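Local coordinates for protein 4-oxalocrotonate tautomerase family enzyme (Burkholderia sp. RPE67, PDB 6VVM) that belongs to the tautomerase superfamily, whose members build on beta-alpha-beta units, and is found here in an assembly of three chains, at residues A60-I65 against Q97-M102. Sequence-based numbering, arbitrary orientation.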
ATOM      1  N   ALA A  60     -15.340   6.828  -5.781  1.00 26.11           N
ATOM      2  CA  ALA A  60     -14.315   7.078  -4.776  1.00 26.32           C
ATOM      3  C   ALA A  60     -12.932   7.212  -5.389  1.00 29.73           C
ATOM      4  O   ALA A  60     -12.045   7.802  -4.763  1.00 25.23           O
ATOM      5  CB  ALA A  60     -14.290   5.951  -3.745  1.00 27.39           C
ATOM      6  N   LEU A  61     -12.739   6.666  -6.581  1.00 25.54           N
ATOM      7  CA  LEU A  61     -11.472   6.574  -7.274  1.00 23.46           C
ATOM      8  C   LEU A  61     -11.394   7.657  -8.338  1.00 24.62           C
ATOM      9  O   LEU A  61     -12.422   8.197  -8.758  1.00 30.64           O
ATOM     10  CB  LEU A  61     -11.337   5.176  -7.892  1.00 25.64           C
ATOM     11  CG  LEU A  61     -11.501   4.086  -6.805  1.00 26.37           C
ATOM     12  CD1 LEU A  61     -11.169   2.701  -7.315  1.00 26.88           C
ATOM     13  CD2 LEU A  61     -10.670   4.395  -5.572  1.00 25.89           C
ATOM     14  N   PRO A  62     -10.186   8.004  -8.810  1.00 27.38           N
ATOM     15  CA  PRO A  62      -8.909   7.337  -8.500  1.00 25.18           C
ATOM     16  C   PRO A  62      -8.115   7.873  -7.303  1.00 24.28           C
ATOM     17  O   PRO A  62      -8.132   9.061  -7.009  1.00 24.22           O
ATOM     18  CB  PRO A  62      -8.103   7.538  -9.783  1.00 22.90           C
ATOM     19  CG  PRO A  62      -8.585   8.851 -10.323  1.00 22.26           C
ATOM     20  CD  PRO A  62     -10.014   9.079  -9.808  1.00 24.31           C
ATOM     21  N   VAL A  63      -7.415   6.964  -6.631  1.00 22.55           N
ATOM     22  CA  VAL A  63      -6.480   7.297  -5.563  1.00 24.00           C
ATOM     23  C   VAL A  63      -5.095   6.866  -6.026  1.00 21.88           C
ATOM     24  O   VAL A  63      -4.895   5.710  -6.409  1.00 25.23           O
ATOM     25  CB  VAL A  63      -6.856   6.613  -4.241  1.00 24.96           C
ATOM     26  CG1 VAL A  63      -5.752   6.827  -3.193  1.00 25.93           C
ATOM     27  CG2 VAL A  63      -8.214   7.135  -3.746  1.00 24.45           C
ATOM     28  N   ILE A  64      -4.151   7.797  -6.029  1.00 25.35           N
ATOM     29  CA  ILE A  64      -2.787   7.514  -6.466  1.00 22.01           C
ATOM     30  C   ILE A  64      -1.874   7.604  -5.258  1.00 24.65           C
ATOM     31  O   ILE A  64      -1.822   8.642  -4.588  1.00 25.06           O
ATOM     32  CB  ILE A  64      -2.322   8.478  -7.569  1.00 24.15           C
ATOM     33  CG1 ILE A  64      -3.296   8.496  -8.756  1.00 25.59           C
ATOM     34  CG2 ILE A  64      -0.945   8.061  -8.045  1.00 22.94           C
ATOM     35  CD1 ILE A  64      -4.334   9.651  -8.728  1.00 28.14           C
ATOM     36  N   ILE A  65      -1.145   6.525  -4.981  1.00 20.59           N
ATOM     37  CA  ILE A  65      -0.086   6.536  -3.986  1.00 22.61           C
ATOM     38  C   ILE A  65       1.242   6.594  -4.721  1.00 24.67           C
ATOM     39  O   ILE A  65       1.502   5.770  -5.610  1.00 23.07           O
ATOM     40  CB  ILE A  65      -0.163   5.302  -3.074  1.00 21.24           C
ATOM     41  CG1 ILE A  65      -1.516   5.265  -2.359  1.00 25.49           C
ATOM     42  CG2 ILE A  65       0.996   5.282  -2.085  1.00 26.80           C
ATOM     43  CD1 ILE A  65      -1.828   3.926  -1.706  1.00 31.02           C
ATOM     44  N   GLN A  97     -11.711  16.908  -9.647  1.00 26.67           N
ATOM     45  CA  GLN A  97     -12.119  17.020  -8.254  1.00 29.07           C
ATOM     46  C   GLN A  97     -12.176  15.665  -7.550  1.00 27.95           C
ATOM     47  O   GLN A  97     -12.021  15.606  -6.328  1.00 27.90           O
ATOM     48  CB  GLN A  97     -13.487  17.727  -8.192  1.00 27.01           C
ATOM     49  CG  GLN A  97     -13.436  19.235  -8.454  1.00 34.36           C
ATOM     50  CD  GLN A  97     -13.485  19.622  -9.938  1.00 36.47           C
ATOM     51  OE1 GLN A  97     -13.296  18.785 -10.826  1.00 36.79           O
ATOM     52  NE2 GLN A  97     -13.734  20.909 -10.207  1.00 34.43           N
ATOM     53  N   SER A  98     -12.351  14.574  -8.298  1.00 29.03           N
ATOM     54  CA  SER A  98     -12.445  13.241  -7.727  1.00 30.11           C
ATOM     55  C   SER A  98     -11.093  12.594  -7.437  1.00 28.85           C
ATOM     56  O   SER A  98     -11.071  11.539  -6.800  1.00 27.77           O
ATOM     57  CB  SER A  98     -13.241  12.333  -8.671  1.00 31.78           C
ATOM     58  OG  SER A  98     -12.491  12.066  -9.856  1.00 31.75           O
ATOM     59  N   THR A  99      -9.972  13.181  -7.873  1.00 24.66           N
ATOM     60  CA  THR A  99      -8.674  12.529  -7.739  1.00 24.56           C
ATOM     61  C   THR A  99      -8.036  12.810  -6.379  1.00 27.67           C
ATOM     62  O   THR A  99      -8.144  13.914  -5.831  1.00 26.64           O
ATOM     63  CB  THR A  99      -7.714  12.967  -8.851  1.00 25.19           C
ATOM     64  OG1 THR A  99      -7.473  14.369  -8.742  1.00 25.37           O
ATOM     65  CG2 THR A  99      -8.286  12.658 -10.257  1.00 23.78           C
ATOM     66  N   ARG A 100      -7.363  11.791  -5.844  1.00 23.78           N
ATOM     67  CA  ARG A 100      -6.622  11.859  -4.592  1.00 25.17           C
ATOM     68  C   ARG A 100      -5.193  11.414  -4.838  1.00 24.79           C
ATOM     69  O   ARG A 100      -4.968  10.425  -5.538  1.00 26.25           O
ATOM     70  CB  ARG A 100      -7.239  10.940  -3.518  1.00 27.63           C
ATOM     71  CG  ARG A 100      -8.655  11.267  -3.108  1.00 32.13           C
ATOM     72  CD  ARG A 100      -8.727  12.662  -2.566  1.00 32.69           C
ATOM     73  NE  ARG A 100      -9.870  12.888  -1.674  1.00 39.82           N
ATOM     74  CZ  ARG A 100     -11.141  12.905  -2.070  1.00 40.46           C
ATOM     75  NH1 ARG A 100     -12.105  13.164  -1.197  1.00 40.82           N
ATOM     76  NH2 ARG A 100     -11.454  12.659  -3.333  1.00 37.23           N
ATOM     77  N   VAL A 101      -4.229  12.125  -4.247  1.00 21.87           N
ATOM     78  CA  VAL A 101      -2.823  11.737  -4.311  1.00 22.91           C
ATOM     79  C   VAL A 101      -2.254  11.690  -2.901  1.00 22.40           C
ATOM     80  O   VAL A 101      -2.471  12.609  -2.105  1.00 24.19           O
ATOM     81  CB  VAL A 101      -1.989  12.705  -5.179  1.00 21.51           C
ATOM     82  CG1 VAL A 101      -0.494  12.314  -5.122  1.00 24.38           C
ATOM     83  CG2 VAL A 101      -2.511  12.713  -6.614  1.00 22.42           C
ATOM     84  N   MET A 102      -1.500  10.634  -2.605  1.00 21.73           N
ATOM     85  CA  MET A 102      -0.812  10.514  -1.328  1.00 22.20           C
ATOM     86  C   MET A 102       0.640  10.140  -1.578  1.00 21.83           C
ATOM     87  O   MET A 102       0.926   9.151  -2.265  1.00 25.08           O
ATOM     88  CB  MET A 102      -1.500   9.471  -0.432  1.00 22.02           C
ATOM     89  CG  MET A 102      -2.797   9.961   0.159  1.00 33.46           C
ATOM     90  SD  MET A 102      -4.093   8.710   0.174  1.00 50.40           S
ATOM     91  CE  MET A 102      -3.287   7.238   0.802  1.00 31.47           C
TER
HETATM   92  O   HOH W   1     -13.811   9.562 -10.193  1.00 32.16           O
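Arg100 O takes the backbone N-H of Ile64 at 2.8 Å from Ile64 N, a nearly straight bond (167° at the hydrogen) whose donor is tilted from the carbonyl plane. The same oxygen also receives a weaker CA-H contact from Val63, and Ile64 CD1 comes within 3.3 Å of it. One step on, Met102 N reaches Ile64 O, again at 2.8 Å; one step back, the longer bond from Arg100 N to Pro62 O (3.1 Å) opens the ladder. As in parallel pairing, Ile64 bonds to the residues on either side of its bridge partner Val101, Arg100 and Met102, while Val101 bonds nothing across this pair. Strands 63-69 and 100-106 are the two arms of a right-handed beta-alpha-beta crossover through helix 74-92, the recurring unit of the tautomerase superfamily. Branched Ile64 and Val101, whose residue types suit extended backbone, point to the helix face, where Ser88 and Ser85 receive them; Ile64 CD1 lies 4.1 Å from Val101 CG2. The other face carries Val63, Ile65, Arg100 and Met102. Met102 is unbranched and flexible: bent at chi2 and chi3, it brings SD to Val63 CG1 and swings CE to 4.1 Å from Ile65 CG1, so that one unbranched chain touches both branched neighbours. Arg100 lays only its aliphatic start on this face, CB 3.9 Å from Val63 CG2, while its NE bonds Ala60 O of the second subunit, whose strand continues the sheet antiparallel to Arg100 and Val101. Before the strands, the cis peptide ahead of Pro62 turns the chain, and the ring's CG meets the Thr99 methyl, CG2, at 3.8 Å. Ser98 OG, hydrogen-bonded to Ser95 O, also accepts from a water.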